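PDB 5UX5: BIFUNCTIONAL PROTEIN Proline utilization A (PutA) from Corynebacterium freiburgense, which catalyses the two-step oxidation of proline to glutamate, pairing an FAD-dependent proline dehydrogenase with an NAD-dependent aldehyde dehydrogenase in one polypeptide. Local coordinates for residues Glu465-Asp473 / Asp554-Arg565; Arg875-Pro886 / Phe959-Phe969. All coordinates share one frame; numbering follows the deposited sequence.

Contact 1 of 2, residues Glu465-Asp473 / Asp554-Arg565; sequences ETFNASDSD and DPEVSEAIDFAR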
loop_
_atom_site.group_PDB
_atom_site.type_symbol
_atom_site.label_atom_id
_atom_site.label_comp_id
_atom_site.label_asym_id
_atom_site.label_seq_id
_atom_site.Cartn_x
_atom_site.Cartn_y
_atom_site.Cartn_z
ATOM N N GLU A 465 -12.732 -8.348 11.773
ATOM C CA GLU A 465 -13.598 -8.612 10.625
ATOM C C GLU A 465 -13.625 -7.382 9.732
ATOM O O GLU A 465 -13.907 -6.271 10.190
ATOM C CB GLU A 465 -15.006 -9.005 11.072
ATOM C CG GLU A 465 -15.478 -10.375 10.543
ATOM C CD GLU A 465 -15.062 -11.550 11.434
ATOM O OE1 GLU A 465 -15.769 -12.587 11.412
ATOM O OE2 GLU A 465 -14.042 -11.443 12.160
ATOM N N THR A 466 -13.250 -7.573 8.475
ATOM C CA THR A 466 -13.216 -6.512 7.482
ATOM C C THR A 466 -13.826 -7.073 6.216
ATOM O O THR A 466 -13.902 -8.289 6.046
ATOM C CB THR A 466 -11.781 -6.063 7.163
ATOM O OG1 THR A 466 -11.037 -7.197 6.696
ATOM C CG2 THR A 466 -11.088 -5.516 8.377
ATOM N N PHE A 467 -14.247 -6.195 5.307
ATOM C CA PHE A 467 -14.695 -6.715 4.018
ATOM C C PHE A 467 -13.518 -7.181 3.148
ATOM O O PHE A 467 -13.529 -8.303 2.626
ATOM C CB PHE A 467 -15.506 -5.693 3.243
ATOM C CG PHE A 467 -15.787 -6.154 1.860
ATOM C CD1 PHE A 467 -16.794 -7.080 1.632
ATOM C CD2 PHE A 467 -14.983 -5.758 0.804
ATOM C CE1 PHE A 467 -17.036 -7.555 0.378
ATOM C CE2 PHE A 467 -15.216 -6.234 -0.464
ATOM C CZ PHE A 467 -16.248 -7.135 -0.678
ATOM N N ASN A 468 -12.535 -6.308 2.908
ATOM C CA ASN A 468 -11.354 -6.715 2.148
ATOM C C ASN A 468 -10.546 -7.740 2.919
ATOM O O ASN A 468 -10.346 -7.600 4.128
ATOM C CB ASN A 468 -10.485 -5.516 1.819
ATOM C CG ASN A 468 -11.159 -4.576 0.876
ATOM O OD1 ASN A 468 -11.749 -3.562 1.284
ATOM N ND2 ASN A 468 -11.135 -4.935 -0.412
ATOM N N ALA A 469 -10.125 -8.800 2.229
ATOM C CA ALA A 469 -9.254 -9.807 2.835
ATOM C C ALA A 469 -7.930 -9.190 3.280
ATOM O O ALA A 469 -7.326 -8.393 2.550
ATOM C CB ALA A 469 -8.992 -10.930 1.830
ATOM N N SER A 470 -7.457 -9.557 4.478
ATOM C CA SER A 470 -6.245 -8.914 4.995
ATOM C C SER A 470 -4.993 -9.655 4.543
ATOM O O SER A 470 -4.969 -10.885 4.461
ATOM C CB SER A 470 -6.244 -8.817 6.525
ATOM O OG SER A 470 -6.443 -10.072 7.133
ATOM N N ASP A 471 -3.946 -8.887 4.263
ATOM C CA ASP A 471 -2.673 -9.430 3.802
ATOM C C ASP A 471 -1.942 -10.175 4.912
ATOM O O ASP A 471 -2.224 -10.022 6.107
ATOM C CB ASP A 471 -1.753 -8.316 3.307
ATOM C CG ASP A 471 -2.262 -7.659 2.071
ATOM O OD1 ASP A 471 -3.153 -8.247 1.448
ATOM O OD2 ASP A 471 -1.758 -6.576 1.706
ATOM N N SER A 472 -0.940 -10.946 4.491
ATOM C CA SER A 472 -0.064 -11.624 5.430
ATOM C C SER A 472 0.770 -10.599 6.203
ATOM O O SER A 472 1.237 -9.619 5.634
ATOM C CB SER A 472 0.815 -12.612 4.666
ATOM O OG SER A 472 0.019 -13.542 3.938
ATOM N N ASP A 473 0.950 -10.821 7.518
ATOM C CA ASP A 473 1.642 -9.861 8.373
ATOM C C ASP A 473 3.062 -10.348 8.695
ATOM O O ASP A 473 3.238 -11.193 9.585
ATOM C CB ASP A 473 0.847 -9.641 9.666
ATOM C CG ASP A 473 1.394 -8.492 10.519
ATOM O OD1 ASP A 473 2.506 -7.991 10.230
ATOM O OD2 ASP A 473 0.704 -8.079 11.486
ATOM N N ASP A 554 1.684 -11.478 -2.418
ATOM C CA ASP A 554 0.706 -11.656 -1.340
ATOM C C ASP A 554 -0.514 -10.744 -1.434
ATOM O O ASP A 554 -1.633 -11.248 -1.250
ATOM C CB ASP A 554 1.410 -11.526 0.012
ATOM C CG ASP A 554 0.494 -11.837 1.208
ATOM O OD1 ASP A 554 0.025 -12.995 1.345
ATOM O OD2 ASP A 554 0.293 -10.924 2.051
ATOM N N PRO A 555 -0.407 -9.431 -1.688
ATOM C CA PRO A 555 -1.645 -8.638 -1.877
ATOM C C PRO A 555 -2.455 -9.096 -3.064
ATOM O O PRO A 555 -3.668 -8.865 -3.103
ATOM C CB PRO A 555 -1.139 -7.206 -2.099
ATOM C CG PRO A 555 0.229 -7.189 -1.618
ATOM C CD PRO A 555 0.788 -8.576 -1.795
ATOM N N GLU A 556 -1.813 -9.738 -4.041
ATOM C CA GLU A 556 -2.526 -10.206 -5.220
ATOM C C GLU A 556 -3.450 -11.355 -4.879
ATOM O O GLU A 556 -4.541 -11.476 -5.460
ATOM C CB GLU A 556 -1.538 -10.622 -6.313
ATOM C CG GLU A 556 -2.253 -10.910 -7.595
ATOM C CD GLU A 556 -1.387 -11.418 -8.707
ATOM O OE1 GLU A 556 -0.183 -11.084 -8.749
ATOM O OE2 GLU A 556 -1.940 -12.128 -9.570
ATOM N N VAL A 557 -3.025 -12.215 -3.948
ATOM C CA VAL A 557 -3.900 -13.275 -3.465
ATOM C C VAL A 557 -5.081 -12.660 -2.719
ATOM O O VAL A 557 -6.212 -13.160 -2.778
ATOM C CB VAL A 557 -3.097 -14.273 -2.607
ATOM C CG1 VAL A 557 -4.028 -15.303 -1.952
ATOM C CG2 VAL A 557 -2.041 -14.949 -3.475
ATOM N N SER A 558 -4.839 -11.563 -2.005
ATOM C CA SER A 558 -5.947 -10.882 -1.366
ATOM C C SER A 558 -6.904 -10.316 -2.397
ATOM O O SER A 558 -8.128 -10.423 -2.225
ATOM C CB SER A 558 -5.436 -9.801 -0.430
ATOM O OG SER A 558 -4.759 -10.460 0.627
ATOM N N GLU A 559 -6.362 -9.728 -3.476
ATOM C CA GLU A 559 -7.204 -9.214 -4.544
ATOM C C GLU A 559 -8.061 -10.331 -5.134
ATOM O O GLU A 559 -9.256 -10.138 -5.407
ATOM C CB GLU A 559 -6.342 -8.528 -5.614
ATOM C CG GLU A 559 -7.098 -7.538 -6.534
ATOM C CD GLU A 559 -6.202 -6.820 -7.551
ATOM O OE1 GLU A 559 -5.120 -7.334 -7.844
ATOM O OE2 GLU A 559 -6.556 -5.730 -8.056
ATOM N N ALA A 560 -7.470 -11.512 -5.336
ATOM C CA ALA A 560 -8.237 -12.603 -5.922
ATOM C C ALA A 560 -9.348 -13.050 -4.980
ATOM O O ALA A 560 -10.441 -13.406 -5.425
ATOM C CB ALA A 560 -7.317 -13.774 -6.273
ATOM N N ILE A 561 -9.087 -13.059 -3.676
ATOM C CA ILE A 561 -10.154 -13.380 -2.739
ATOM C C ILE A 561 -11.215 -12.274 -2.727
ATOM O O ILE A 561 -12.426 -12.547 -2.750
ATOM C CB ILE A 561 -9.549 -13.671 -1.355
ATOM C CG1 ILE A 561 -8.660 -14.914 -1.485
ATOM C CG2 ILE A 561 -10.646 -13.944 -0.333
ATOM C CD1 ILE A 561 -7.775 -15.250 -0.306
ATOM N N ASP A 562 -10.783 -11.015 -2.710
ATOM C CA ASP A 562 -11.730 -9.907 -2.704
ATOM C C ASP A 562 -12.632 -9.918 -3.937
ATOM O O ASP A 562 -13.823 -9.609 -3.831
ATOM C CB ASP A 562 -11.000 -8.565 -2.592
ATOM C CG ASP A 562 -10.429 -8.306 -1.196
ATOM O OD1 ASP A 562 -10.655 -9.113 -0.265
ATOM O OD2 ASP A 562 -9.748 -7.269 -1.032
ATOM N N PHE A 563 -12.087 -10.235 -5.122
ATOM C CA PHE A 563 -12.947 -10.272 -6.305
ATOM C C PHE A 563 -14.110 -11.244 -6.105
ATOM O O PHE A 563 -15.247 -10.944 -6.484
ATOM C CB PHE A 563 -12.163 -10.628 -7.565
ATOM C CG PHE A 563 -11.373 -9.482 -8.145
ATOM C CD1 PHE A 563 -11.921 -8.216 -8.253
ATOM C CD2 PHE A 563 -10.050 -9.677 -8.575
ATOM C CE1 PHE A 563 -11.160 -7.141 -8.800
ATOM C CE2 PHE A 563 -9.283 -8.621 -9.100
ATOM C CZ PHE A 563 -9.826 -7.351 -9.210
ATOM N N ALA A 564 -13.847 -12.420 -5.533
ATOM C CA ALA A 564 -14.920 -13.390 -5.336
ATOM C C ALA A 564 -16.001 -12.840 -4.414
ATOM O O ALA A 564 -17.193 -12.953 -4.710
ATOM C CB ALA A 564 -14.360 -14.699 -4.787
ATOM N N ARG A 565 -15.611 -12.226 -3.297
ATOM C CA ARG A 565 -16.607 -11.713 -2.355
ATOM C C ARG A 565 -17.314 -10.476 -2.896
ATOM O O ARG A 565 -18.543 -10.372 -2.813
ATOM C CB ARG A 565 -15.949 -11.402 -1.010
ATOM C CG ARG A 565 -15.493 -12.644 -0.281
ATOM C CD ARG A 565 -15.477 -12.457 1.234
ATOM N NE ARG A 565 -14.292 -13.113 1.778
ATOM C CZ ARG A 565 -14.193 -14.414 2.019
ATOM N NH1 ARG A 565 -13.043 -14.897 2.468
ATOM N NH2 ARG A 565 -15.245 -15.220 1.821
#
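Asp562 holds two consecutive residues of the loop 465-473, one with each carboxylate oxygen. Its OD1 accepts the backbone N of Ala469 on the syn lone pair, 2.6 Å away, while OD2 takes ND2 of Asn468 at 2.8 Å. The Asn468 bond is almost straight (175°), yet the amide comes from well above the carboxylate plane, 63° out of it. One turn back along the helix, OG of Ser558 donates to OD1 of Asp471 (2.9 Å). That carboxylate reaches the helix because CG lies beside its own backbone N (chi1 -67°). A further turn back, Ser472 meets both oxygens of Asp554: N to OD2 at 2.7 Å and OG to OD1 at 2.7 Å. Arg535 also binds Asp554 and Ser558, and would probably offset the negative charge of the neighbouring Asp471. Between these polar grips the methyl of Ala469 faces the helix, with CB 4.1 Å from CG2 of Ile561.

The Phe467 end is looser. Its ring comes only to van der Waals range of Arg565 (CE1 to CB 4.2 Å), next to the exposed Glu465 and Thr466. At the Asp554 end the outer side opens to solvent, where exposed Pro555 lies beside OD2 of Asp471. Residues 468-472 have polyproline II-like backbone angles and run antiparallel to helix 550-574, an extended segment pinned by polar side chains spaced four residues apart on one helix face.

Contact 2 of 2, residues Arg875-Pro886 / Phe959-Phe969; sequences RGITGAIVQRQP and FTGLRCESNVF. With SO4 (sulfate ion), chain G.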
loop_
_atom_site.group_PDB
_atom_site.type_symbol
_atom_site.label_atom_id
_atom_site.label_comp_id
_atom_site.label_asym_id
_atom_site.label_seq_id
_atom_site.Cartn_x
_atom_site.Cartn_y
_atom_site.Cartn_z
ATOM N N ARG A 875 0.128 9.602 -2.212
ATOM C CA ARG A 875 0.419 8.202 -1.949
ATOM C C ARG A 875 0.839 7.563 -3.262
ATOM O O ARG A 875 0.834 8.213 -4.304
ATOM C CB ARG A 875 -0.783 7.501 -1.340
ATOM C CG ARG A 875 -2.057 7.810 -2.087
ATOM C CD ARG A 875 -2.998 6.653 -1.967
ATOM N NE ARG A 875 -2.513 5.525 -2.744
ATOM C CZ ARG A 875 -2.997 4.289 -2.647
ATOM N NH1 ARG A 875 -3.975 4.020 -1.791
ATOM N NH2 ARG A 875 -2.504 3.320 -3.401
ATOM N N GLY A 876 1.210 6.278 -3.203
ATOM C CA GLY A 876 1.562 5.551 -4.406
ATOM C C GLY A 876 0.376 5.377 -5.343
ATOM O O GLY A 876 -0.791 5.478 -4.948
ATOM N N ILE A 877 0.684 5.152 -6.627
ATOM C CA ILE A 877 -0.333 4.994 -7.657
ATOM C C ILE A 877 -0.535 3.532 -8.056
ATOM O O ILE A 877 -1.270 3.251 -9.013
ATOM C CB ILE A 877 -0.042 5.861 -8.895
ATOM C CG1 ILE A 877 1.158 5.345 -9.657
ATOM C CG2 ILE A 877 0.170 7.309 -8.532
ATOM C CD1 ILE A 877 1.431 6.192 -10.853
ATOM N N THR A 878 0.052 2.590 -7.318
ATOM C CA THR A 878 -0.163 1.163 -7.546
ATOM C C THR A 878 -0.816 0.556 -6.318
ATOM O O THR A 878 -1.020 1.234 -5.313
ATOM C CB THR A 878 1.138 0.449 -7.868
ATOM O OG1 THR A 878 1.989 0.547 -6.723
ATOM C CG2 THR A 878 1.790 1.088 -9.038
ATOM N N GLY A 879 -1.214 -0.712 -6.419
ATOM C CA GLY A 879 -1.806 -1.401 -5.281
ATOM C C GLY A 879 -3.284 -1.222 -5.085
ATOM O O GLY A 879 -3.742 -1.213 -3.938
ATOM N N ALA A 880 -4.046 -1.080 -6.171
ATOM C CA ALA A 880 -5.466 -0.787 -6.065
ATOM C C ALA A 880 -6.162 -1.919 -5.367
ATOM O O ALA A 880 -5.926 -3.087 -5.679
ATOM C CB ALA A 880 -6.083 -0.585 -7.438
ATOM N N ILE A 881 -6.977 -1.578 -4.378
ATOM C CA ILE A 881 -7.672 -2.569 -3.578
ATOM C C ILE A 881 -9.150 -2.550 -3.948
ATOM O O ILE A 881 -9.780 -1.485 -3.994
ATOM C CB ILE A 881 -7.427 -2.334 -2.080
ATOM C CG1 ILE A 881 -5.994 -2.817 -1.739
ATOM C CG2 ILE A 881 -8.428 -3.099 -1.282
ATOM C CD1 ILE A 881 -5.375 -2.170 -0.571
ATOM N N VAL A 882 -9.696 -3.742 -4.199
ATOM C CA VAL A 882 -11.080 -3.958 -4.592
ATOM C C VAL A 882 -12.001 -3.067 -3.779
ATOM O O VAL A 882 -11.839 -2.922 -2.568
ATOM C CB VAL A 882 -11.484 -5.426 -4.409
ATOM C CG1 VAL A 882 -12.981 -5.557 -4.553
ATOM C CG2 VAL A 882 -10.777 -6.297 -5.406
ATOM N N GLN A 883 -12.907 -2.393 -4.469
ATOM C CA GLN A 883 -13.916 -1.516 -3.895
ATOM C C GLN A 883 -13.350 -0.237 -3.291
ATOM O O GLN A 883 -14.007 0.805 -3.353
ATOM C CB GLN A 883 -14.754 -2.266 -2.875
ATOM C CG GLN A 883 -15.935 -1.462 -2.475
ATOM C CD GLN A 883 -16.600 -2.006 -1.238
ATOM O OE1 GLN A 883 -17.825 -2.147 -1.201
ATOM N NE2 GLN A 883 -15.797 -2.325 -0.215
ATOM N N ARG A 884 -12.149 -0.288 -2.699
ATOM C CA ARG A 884 -11.494 0.942 -2.253
ATOM C C ARG A 884 -11.112 1.803 -3.442
ATOM O O ARG A 884 -11.392 3.002 -3.467
ATOM C CB ARG A 884 -10.249 0.630 -1.433
ATOM C CG ARG A 884 -10.459 0.236 -0.001
ATOM C CD ARG A 884 -9.133 0.307 0.730
ATOM N NE ARG A 884 -9.080 -0.535 1.917
ATOM C CZ ARG A 884 -7.957 -0.775 2.591
ATOM N NH1 ARG A 884 -6.825 -0.244 2.184
ATOM N NH2 ARG A 884 -7.963 -1.554 3.656
ATOM N N GLN A 885 -10.385 1.219 -4.395
ATOM C CA GLN A 885 -9.971 1.881 -5.636
ATOM C C GLN A 885 -10.356 0.943 -6.770
ATOM O O GLN A 885 -9.556 0.096 -7.192
ATOM C CB GLN A 885 -8.472 2.187 -5.651
ATOM C CG GLN A 885 -7.997 3.021 -4.468
ATOM C CD GLN A 885 -7.447 2.150 -3.352
ATOM O OE1 GLN A 885 -7.043 1.003 -3.596
ATOM N NE2 GLN A 885 -7.463 2.671 -2.114
ATOM N N PRO A 886 -11.604 1.003 -7.223
ATOM C CA PRO A 886 -11.978 0.285 -8.445
ATOM C C PRO A 886 -11.039 0.670 -9.577
ATOM O O PRO A 886 -10.675 1.838 -9.733
ATOM C CB PRO A 886 -13.402 0.762 -8.700
ATOM C CG PRO A 886 -13.887 1.211 -7.350
ATOM C CD PRO A 886 -12.730 1.751 -6.643
ATOM N N PHE A 959 -17.133 4.139 -0.418
ATOM C CA PHE A 959 -17.738 2.905 0.092
ATOM C C PHE A 959 -17.011 2.349 1.328
ATOM O O PHE A 959 -17.637 1.672 2.149
ATOM C CB PHE A 959 -17.747 1.817 -0.994
ATOM C CG PHE A 959 -18.535 2.169 -2.218
ATOM C CD1 PHE A 959 -19.925 2.179 -2.195
ATOM C CD2 PHE A 959 -17.880 2.455 -3.412
ATOM C CE1 PHE A 959 -20.636 2.498 -3.328
ATOM C CE2 PHE A 959 -18.592 2.775 -4.558
ATOM C CZ PHE A 959 -19.970 2.805 -4.511
ATOM N N THR A 960 -15.710 2.587 1.488
ATOM C CA THR A 960 -15.017 1.852 2.537
ATOM C C THR A 960 -14.895 2.650 3.821
ATOM O O THR A 960 -14.808 2.056 4.901
ATOM C CB THR A 960 -13.633 1.351 2.065
ATOM O OG1 THR A 960 -12.968 2.369 1.336
ATOM C CG2 THR A 960 -13.752 0.079 1.157
ATOM N N GLY A 961 -14.865 3.972 3.726
ATOM C CA GLY A 961 -14.989 4.824 4.893
ATOM C C GLY A 961 -13.843 4.800 5.871
ATOM O O GLY A 961 -14.063 5.120 7.039
ATOM N N LEU A 962 -12.617 4.509 5.412
ATOM C CA LEU A 962 -11.433 4.510 6.270
ATOM C C LEU A 962 -11.182 5.889 6.856
ATOM O O LEU A 962 -11.432 6.899 6.205
ATOM C CB LEU A 962 -10.184 4.120 5.480
ATOM C CG LEU A 962 -10.200 2.806 4.723
ATOM C CD1 LEU A 962 -8.858 2.546 4.069
ATOM C CD2 LEU A 962 -10.512 1.743 5.666
ATOM N N ARG A 963 -10.641 5.941 8.085
ATOM C CA ARG A 963 -10.244 7.233 8.651
ATOM C C ARG A 963 -9.051 7.835 7.899
ATOM O O ARG A 963 -9.099 8.990 7.472
ATOM C CB ARG A 963 -9.944 7.085 10.143
ATOM C CG ARG A 963 -11.140 7.367 11.079
ATOM C CD ARG A 963 -11.048 6.654 12.463
ATOM N NE ARG A 963 -11.275 5.205 12.346
ATOM C CZ ARG A 963 -10.354 4.257 12.554
ATOM N NH1 ARG A 963 -10.681 2.970 12.403
ATOM N NH2 ARG A 963 -9.103 4.585 12.905
ATOM N N CYS A 964 -7.998 7.052 7.662
ATOM C CA CYS A 964 -6.737 7.636 7.214
ATOM C C CYS A 964 -6.670 7.874 5.706
ATOM O O CYS A 964 -5.721 8.507 5.228
ATOM C CB CYS A 964 -5.579 6.723 7.609
ATOM S SG CYS A 964 -5.673 5.147 6.743
ATOM N N GLU A 965 -7.628 7.377 4.939
ATOM C CA GLU A 965 -7.545 7.473 3.491
ATOM C C GLU A 965 -8.947 7.647 2.919
ATOM O O GLU A 965 -9.804 6.783 3.092
ATOM C CB GLU A 965 -6.871 6.235 2.925
ATOM C CG GLU A 965 -6.673 6.241 1.448
ATOM C CD GLU A 965 -5.887 5.049 0.995
ATOM O OE1 GLU A 965 -6.477 3.947 0.826
ATOM O OE2 GLU A 965 -4.648 5.206 0.842
ATOM N N SER A 966 -9.170 8.761 2.236
ATOM C CA SER A 966 -10.404 8.992 1.496
ATOM C C SER A 966 -10.368 8.222 0.184
ATOM O O SER A 966 -9.443 8.387 -0.610
ATOM C CB SER A 966 -10.585 10.481 1.228
ATOM O OG SER A 966 -11.669 10.667 0.353
ATOM N N ASN A 967 -11.357 7.366 -0.043
ATOM C CA ASN A 967 -11.423 6.582 -1.276
ATOM C C ASN A 967 -12.778 6.807 -1.947
ATOM O O ASN A 967 -13.783 6.212 -1.539
ATOM C CB ASN A 967 -11.141 5.109 -0.986
ATOM C CG ASN A 967 -9.676 4.877 -0.557
ATOM O OD1 ASN A 967 -8.765 4.998 -1.377
ATOM N ND2 ASN A 967 -9.460 4.519 0.710
ATOM N N VAL A 968 -12.783 7.634 -3.006
ATOM C CA VAL A 968 -13.991 8.156 -3.654
ATOM C C VAL A 968 -14.244 7.468 -4.996
ATOM O O VAL A 968 -13.323 7.263 -5.794
ATOM C CB VAL A 968 -13.869 9.683 -3.832
ATOM C CG1 VAL A 968 -14.921 10.218 -4.729
ATOM C CG2 VAL A 968 -13.971 10.358 -2.474
ATOM N N PHE A 969 -15.510 7.134 -5.250
ATOM C CA PHE A 969 -15.954 6.550 -6.514
ATOM C C PHE A 969 -16.949 7.518 -7.135
ATOM O O PHE A 969 -18.003 7.790 -6.551
ATOM C CB PHE A 969 -16.605 5.186 -6.301
ATOM C CG PHE A 969 -17.063 4.539 -7.566
ATOM C CD1 PHE A 969 -16.159 3.896 -8.390
ATOM C CD2 PHE A 969 -18.404 4.591 -7.953
ATOM C CE1 PHE A 969 -16.581 3.318 -9.579
ATOM C CE2 PHE A 969 -18.830 4.017 -9.142
ATOM C CZ PHE A 969 -17.920 3.391 -9.962
HETATM S S SO4 G . -2.660 -2.302 -9.576
HETATM O O1 SO4 G . -1.682 -2.804 -8.607
HETATM O O2 SO4 G . -3.087 -1.002 -9.059
HETATM O O3 SO4 G . -3.782 -3.247 -9.769
HETATM O O4 SO4 G . -2.007 -2.155 -10.868
#
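The loop 875-886, which follows strand 870-873 and probably corresponds to the aldehyde anchor loop of related glutamate semialdehyde dehydrogenases, is backed here by the start of strand 965-980, with Arg875 meeting Glu965 and Gln885 meeting Asn967. In those relatives the backbone amides of the loop bind the substrate carboxylate. Consistent with this, a sulfate, probably from the crystallisation liquor, sits at the turn and may mimic that carboxylate: it is taken by Gly879 N at O1 (3.1 Å) and by Ala880 N at O2 (3.0 Å), and joined by Ser726.

Behind the turn, NH1 of Arg875 forms a salt bridge with OE2 of Glu965 at 3.0 Å, arriving from above the carboxylate plane (47° out). The same guanidinium grips Gly876 O side-on through NE and NH2, which fixes its rotation. On the other oxygen of Glu965, the anti lone pair of OE1 accepts ND2 of Asn967 at 3.0 Å.

Gln885 carries the connection onward. Bent at chi2 (96°), it accepts Ile881 N on OE1 at 2.7 Å and gives NE2 to Asn967 OD1 at 2.8 Å. This donor stands 57° above the Asn967 carbonyl plane, and Ser1062 is a second partner of OD1.

On the flank, carbon groups pack against polar side chains. CD1 of Leu962 lies 3.7 Å over the centre of one face of the Arg884 guanidinium, whose NH2 also donates to Leu312 O. Thr960 sets its CG2 methyl against CG of Arg884 and NE2 of Gln883, while Gln883 OE1 is bonded to Arg569. Farther along, CG of Pro886 touches the Phe969 ring at CD1, 3.7 Å away.

Taken together, the bonds would place Asn967 and Glu965 in the second shell: they probably help to position Gln885 and Arg875, which hold the backbone on either side of the anion-binding amides.

Overall arrangement
Contacts 1 and 2 lie in series along the chain, with centres about 14 Å apart, and meet along 880-882, chiefly at Val882. ND2 of Asn468, already engaged in contact 1, probably also donates to Val882 O (3.0 Å), and on the opposite segment of contact 1 CE1 of Phe563 packs on Val882 CG2 (3.5 Å). Helix 550-574 thus has the loop 465-473 and the loop 875-886 as neighbours. The sulfate marks the probable aldehyde site: its O3 is 4.1 Å from OE2 of Glu559, a helix residue of contact 1, while contact 2 supplies the bonding amides. The geometry therefore ties the 465-473 connection, the helix and the segment 959-969 to one probable aldehyde-site loop.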